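Local coordinates for protein phosphoserine phosphatase (Thermococcus onnurineus, PDB 4AP9) that probably hydrolyses L-phosphoserine to L-serine and phosphate, the last step of serine biosynthesis, as a magnesium-dependent phosphatase of the haloacid dehalogenase superfamily, at residues E83-F96 / D188-K200. Numbering follows the deposited sequence.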
loop_
_atom_site.group_PDB
_atom_site.type_symbol
_atom_site.label_atom_id
_atom_site.label_comp_id
_atom_site.label_asym_id
_atom_site.label_seq_id
_atom_site.Cartn_x
_atom_site.Cartn_y
_atom_site.Cartn_z
ATOM N N GLU A 83 23.777 5.954 35.116
ATOM C CA GLU A 83 22.387 6.212 34.749
ATOM C C GLU A 83 22.078 5.770 33.315
ATOM O O GLU A 83 21.046 5.147 33.071
ATOM C CB GLU A 83 22.060 7.696 34.937
ATOM C CG GLU A 83 22.198 8.210 36.385
ATOM C CD GLU A 83 23.659 8.360 36.870
ATOM O OE1 GLU A 83 24.598 8.388 36.040
ATOM O OE2 GLU A 83 23.867 8.470 38.106
ATOM N N ALA A 84 22.961 6.090 32.367
ATOM C CA ALA A 84 22.740 5.697 30.976
ATOM C C ALA A 84 22.709 4.182 30.892
ATOM O O ALA A 84 21.895 3.592 30.181
ATOM C CB ALA A 84 23.824 6.268 30.054
ATOM N N ARG A 85 23.589 3.537 31.638
ATOM C CA ARG A 85 23.618 2.088 31.601
ATOM C C ARG A 85 22.348 1.506 32.237
ATOM O O ARG A 85 21.803 0.503 31.765
ATOM C CB ARG A 85 24.882 1.542 32.267
ATOM C CG ARG A 85 25.029 0.045 32.088
ATOM C CD ARG A 85 26.338 -0.464 32.646
ATOM N NE ARG A 85 27.496 0.118 31.973
ATOM C CZ ARG A 85 28.019 -0.358 30.847
ATOM N NH1 ARG A 85 27.472 -1.413 30.251
ATOM N NH2 ARG A 85 29.084 0.225 30.313
ATOM N N GLU A 86 21.865 2.145 33.295
ATOM C CA GLU A 86 20.659 1.665 33.954
ATOM C C GLU A 86 19.456 1.805 33.021
ATOM O O GLU A 86 18.600 0.917 32.962
ATOM C CB GLU A 86 20.419 2.419 35.266
ATOM C CG GLU A 86 19.226 1.883 36.058
ATOM C CD GLU A 86 19.057 2.565 37.402
ATOM O OE1 GLU A 86 19.745 3.581 37.659
ATOM O OE2 GLU A 86 18.227 2.078 38.199
ATOM N N LEU A 87 19.388 2.912 32.286
ATOM C CA LEU A 87 18.282 3.087 31.346
ATOM C C LEU A 87 18.219 1.892 30.408
ATOM O O LEU A 87 17.186 1.231 30.285
ATOM C CB LEU A 87 18.419 4.374 30.526
ATOM C CG LEU A 87 17.371 4.556 29.408
ATOM C CD1 LEU A 87 15.976 4.511 29.968
ATOM C CD2 LEU A 87 17.574 5.864 28.635
ATOM N N VAL A 88 19.338 1.606 29.756
ATOM C CA VAL A 88 19.368 0.554 28.751
ATOM C C VAL A 88 19.091 -0.820 29.338
ATOM O O VAL A 88 18.353 -1.612 28.761
ATOM C CB VAL A 88 20.707 0.555 27.988
ATOM C CG1 VAL A 88 20.837 -0.693 27.122
ATOM C CG2 VAL A 88 20.824 1.828 27.144
ATOM N N GLU A 89 19.666 -1.112 30.497
ATOM C CA GLU A 89 19.419 -2.414 31.123
ATOM C C GLU A 89 17.954 -2.583 31.566
ATOM O O GLU A 89 17.386 -3.681 31.470
ATOM C CB GLU A 89 20.382 -2.648 32.288
ATOM C CG GLU A 89 21.823 -2.801 31.837
ATOM C CD GLU A 89 22.800 -2.985 32.984
ATOM O OE1 GLU A 89 22.402 -2.832 34.161
ATOM O OE2 GLU A 89 23.977 -3.277 32.695
ATOM N N THR A 90 17.352 -1.497 32.041
ATOM C CA THR A 90 15.967 -1.525 32.485
ATOM C C THR A 90 15.007 -1.682 31.307
ATOM O O THR A 90 14.057 -2.468 31.366
ATOM C CB THR A 90 15.614 -0.268 33.278
ATOM O OG1 THR A 90 16.527 -0.134 34.376
ATOM C CG2 THR A 90 14.176 -0.371 33.825
ATOM N N LEU A 91 15.259 -0.935 30.237
ATOM C CA LEU A 91 14.528 -1.136 28.992
ATOM C C LEU A 91 14.488 -2.607 28.575
ATOM O O LEU A 91 13.429 -3.126 28.213
ATOM C CB LEU A 91 15.134 -0.288 27.880
ATOM C CG LEU A 91 14.759 1.187 27.966
ATOM C CD1 LEU A 91 15.723 2.041 27.137
ATOM C CD2 LEU A 91 13.326 1.395 27.514
ATOM N N ARG A 92 15.630 -3.285 28.613
ATOM C CA ARG A 92 15.633 -4.717 28.306
ATOM C C ARG A 92 14.775 -5.531 29.270
ATOM O O ARG A 92 14.035 -6.411 28.840
ATOM C CB ARG A 92 17.041 -5.285 28.300
ATOM C CG ARG A 92 17.855 -4.888 27.112
ATOM C CD ARG A 92 18.997 -5.866 26.943
ATOM N NE ARG A 92 19.968 -5.370 25.983
ATOM C CZ ARG A 92 21.054 -4.686 26.320
ATOM N NH1 ARG A 92 21.305 -4.422 27.595
ATOM N NH2 ARG A 92 21.895 -4.270 25.385
ATOM N N GLU A 93 14.889 -5.252 30.567
ATOM C CA GLU A 93 14.057 -5.932 31.559
ATOM C C GLU A 93 12.581 -5.749 31.227
ATOM O O GLU A 93 11.769 -6.665 31.404
ATOM C CB GLU A 93 14.315 -5.388 32.965
ATOM C CG GLU A 93 15.708 -5.628 33.509
ATOM C CD GLU A 93 15.877 -5.056 34.904
ATOM O OE1 GLU A 93 14.899 -5.095 35.686
ATOM O OE2 GLU A 93 16.985 -4.566 35.217
ATOM N N LYS A 94 12.240 -4.556 30.755
ATOM C CA LYS A 94 10.856 -4.213 30.466
ATOM C C LYS A 94 10.409 -4.751 29.105
ATOM O O LYS A 94 9.290 -4.496 28.665
ATOM C CB LYS A 94 10.645 -2.701 30.544
ATOM C CG LYS A 94 10.979 -2.083 31.898
ATOM C CD LYS A 94 10.271 -2.809 33.030
ATOM C CE LYS A 94 10.486 -2.099 34.367
ATOM N NZ LYS A 94 9.684 -2.718 35.457
ATOM N N GLY A 95 11.289 -5.490 28.442
ATOM C CA GLY A 95 10.918 -6.227 27.245
ATOM C C GLY A 95 11.140 -5.513 25.924
ATOM O O GLY A 95 10.525 -5.857 24.923
ATOM N N PHE A 96 12.011 -4.513 25.924
ATOM C CA PHE A 96 12.336 -3.783 24.707
ATOM C C PHE A 96 13.618 -4.307 24.087
ATOM O O PHE A 96 14.524 -4.750 24.798
ATOM C CB PHE A 96 12.521 -2.289 25.012
ATOM C CG PHE A 96 11.250 -1.585 25.378
ATOM C CD1 PHE A 96 10.794 -1.589 26.680
ATOM C CD2 PHE A 96 10.517 -0.913 24.418
ATOM C CE1 PHE A 96 9.622 -0.942 27.024
ATOM C CE2 PHE A 96 9.342 -0.263 24.750
ATOM C CZ PHE A 96 8.893 -0.276 26.060
ATOM N N ASP A 188 15.057 15.103 32.959
ATOM C CA ASP A 188 16.446 14.729 32.758
ATOM C C ASP A 188 16.529 13.210 32.709
ATOM O O ASP A 188 15.516 12.529 32.830
ATOM C CB ASP A 188 17.326 15.281 33.887
ATOM C CG ASP A 188 16.802 14.920 35.269
ATOM O OD1 ASP A 188 16.115 13.882 35.402
ATOM O OD2 ASP A 188 17.081 15.675 36.230
ATOM N N LEU A 189 17.728 12.679 32.530
ATOM C CA LEU A 189 17.884 11.241 32.342
ATOM C C LEU A 189 17.395 10.470 33.561
ATOM O O LEU A 189 16.873 9.367 33.436
ATOM C CB LEU A 189 19.340 10.904 32.041
ATOM C CG LEU A 189 19.721 9.448 31.783
ATOM C CD1 LEU A 189 18.948 8.898 30.609
ATOM C CD2 LEU A 189 21.218 9.353 31.517
ATOM N N LYS A 190 17.571 11.056 34.743
ATOM C CA LYS A 190 17.144 10.410 35.974
ATOM C C LYS A 190 15.637 10.173 35.950
ATOM O O LYS A 190 15.158 9.079 36.241
ATOM C CB LYS A 190 17.532 11.264 37.186
ATOM C CG LYS A 190 16.997 10.746 38.510
ATOM C CD LYS A 190 17.644 9.418 38.885
ATOM C CE LYS A 190 16.916 8.747 40.052
ATOM N NZ LYS A 190 17.134 9.410 41.377
ATOM N N GLU A 191 14.891 11.210 35.589
ATOM C CA GLU A 191 13.446 11.107 35.480
ATOM C C GLU A 191 13.062 10.054 34.437
ATOM O O GLU A 191 12.093 9.309 34.620
ATOM C CB GLU A 191 12.873 12.476 35.109
ATOM C CG GLU A 191 11.383 12.637 35.342
ATOM C CD GLU A 191 10.968 14.100 35.348
ATOM O OE1 GLU A 191 11.459 14.846 36.220
ATOM O OE2 GLU A 191 10.157 14.504 34.488
ATOM N N LEU A 192 13.825 9.983 33.348
ATOM C CA LEU A 192 13.531 9.015 32.291
ATOM C C LEU A 192 13.725 7.597 32.806
ATOM O O LEU A 192 12.897 6.724 32.557
ATOM C CB LEU A 192 14.409 9.249 31.058
ATOM C CG LEU A 192 14.163 8.317 29.869
ATOM C CD1 LEU A 192 12.737 8.461 29.344
ATOM C CD2 LEU A 192 15.172 8.585 28.755
ATOM N N VAL A 193 14.821 7.369 33.520
ATOM C CA VAL A 193 15.070 6.067 34.124
ATOM C C VAL A 193 13.907 5.686 35.053
ATOM O O VAL A 193 13.407 4.566 35.016
ATOM C CB VAL A 193 16.396 6.064 34.904
ATOM C CG1 VAL A 193 16.539 4.797 35.701
ATOM C CG2 VAL A 193 17.568 6.217 33.934
ATOM N N ASP A 194 13.476 6.639 35.871
ATOM C CA ASP A 194 12.376 6.401 36.805
ATOM C C ASP A 194 11.093 6.042 36.080
ATOM O O ASP A 194 10.345 5.168 36.516
ATOM C CB ASP A 194 12.149 7.620 37.692
ATOM C CG ASP A 194 13.213 7.763 38.757
ATOM O OD1 ASP A 194 13.926 6.768 39.023
ATOM O OD2 ASP A 194 13.339 8.869 39.326
ATOM N N PHE A 195 10.843 6.719 34.966
ATOM C CA PHE A 195 9.680 6.417 34.153
ATOM C C PHE A 195 9.734 4.987 33.614
ATOM O O PHE A 195 8.777 4.226 33.717
ATOM C CB PHE A 195 9.553 7.421 33.004
ATOM C CG PHE A 195 8.353 7.182 32.134
ATOM C CD1 PHE A 195 7.131 7.755 32.443
ATOM C CD2 PHE A 195 8.440 6.365 31.019
ATOM C CE1 PHE A 195 6.026 7.522 31.649
ATOM C CE2 PHE A 195 7.335 6.131 30.220
ATOM C CZ PHE A 195 6.134 6.713 30.534
ATOM N N ILE A 196 10.860 4.615 33.025
ATOM C CA ILE A 196 10.983 3.277 32.481
ATOM C C ILE A 196 10.892 2.226 33.584
ATOM O O ILE A 196 10.351 1.143 33.371
ATOM C CB ILE A 196 12.286 3.113 31.682
ATOM C CG1 ILE A 196 12.287 4.077 30.499
ATOM C CG2 ILE A 196 12.443 1.679 31.207
ATOM C CD1 ILE A 196 11.075 3.947 29.597
ATOM N N LYS A 197 11.400 2.556 34.768
ATOM C CA LYS A 197 11.363 1.609 35.881
ATOM C C LYS A 197 9.919 1.345 36.309
ATOM O O LYS A 197 9.603 0.277 36.832
ATOM C CB LYS A 197 12.206 2.104 37.066
ATOM C CG LYS A 197 13.659 1.654 37.017
ATOM C CD LYS A 197 14.401 1.954 38.319
ATOM C CE LYS A 197 14.833 3.406 38.414
ATOM N NZ LYS A 197 15.956 3.571 39.407
ATOM N N ASN A 198 9.048 2.319 36.060
ATOM C CA ASN A 198 7.620 2.177 36.360
ATOM C C ASN A 198 6.831 1.322 35.370
ATOM O O ASN A 198 5.649 1.067 35.592
ATOM C CB ASN A 198 6.959 3.547 36.429
ATOM C CG ASN A 198 6.857 4.077 37.834
ATOM O OD1 ASN A 198 6.990 3.330 38.808
ATOM N ND2 ASN A 198 6.599 5.376 37.954
ATOM N N LEU A 199 7.456 0.893 34.276
ATOM C CA LEU A 199 6.731 0.118 33.270
ATOM C C LEU A 199 6.370 -1.312 33.697
ATOM O O LEU A 199 7.105 -1.973 34.440
ATOM C CB LEU A 199 7.479 0.094 31.932
ATOM C CG LEU A 199 7.683 1.428 31.214
ATOM C CD1 LEU A 199 8.499 1.200 29.951
ATOM C CD2 LEU A 199 6.358 2.095 30.879
ATOM N N LYS A 200 5.223 -1.759 33.190
ATOM C CA LYS A 200 4.663 -3.096 33.398
ATOM C C LYS A 200 4.123 -3.291 34.807
ATOM O O LYS A 200 3.477 -2.393 35.352
ATOM C CB LYS A 200 5.662 -4.185 33.023
ATOM C CG LYS A 200 5.612 -4.559 31.551
ATOM C CD LYS A 200 6.724 -5.529 31.224
ATOM C CE LYS A 200 7.054 -6.368 32.444
ATOM N NZ LYS A 200 8.325 -7.115 32.238
#
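The Phe96 ring meets Leu199 obliquely, its CE1 3.8 Å from Leu199 CD1, while the carbonyl O of Leu91 lies in the ring plane at its edge; Lys10 adds a cation-pi contact. A second flat group, the Glu86 carboxylate, is approached from above its plane: Lys197 NZ stands 3.0 Å from Glu86 OE2, 43° out of that plane, in a salt bridge that a long contact to Asp194 extends into a small network. Val193 CG1 packs against the same carboxylate at Glu86 CD. Helices 83-93 and 189-197 run nearly parallel, their axes 9.4 Å apart at closest approach and crossing at 19°. Leu87 is the knob, set into a hole formed by Leu189, Leu192, Val193 and Ile196. Its CG is anti to the backbone N (chi1 174°), which carries the two methyls across the interface: CD2 reaches Leu192 CD2 at 3.6 Å, and CD1 rests on Ile196 CG1. Ile196 in turn pushes CG2 between Thr90 CG2 and Leu91 CD2. Thr90 can offer its methyl because OG1 turns back to its own helix, bonding Glu86 O at 2.7 Å from the carbonyl face opposite to that used by Thr90 N. Toward the C-terminal side, Lys94 bends at chi2 and lays its chain over the carbonyl oxygens of Ile196 and Leu199; NZ donates to Leu199 O at 2.9 Å, in the carbonyl plane, and weakly to Lys197 O. Leu199 also touches Met3 of a neighbouring subunit. A Schellman motif at Gly95 then turns the chain toward strand 97-102. Both helices lie on one side of the Rossmann-like sheet of the HAD fold: Leu87 and Leu91 pack on strand 11-15, and Leu192 on strands 171-175 and 184-186.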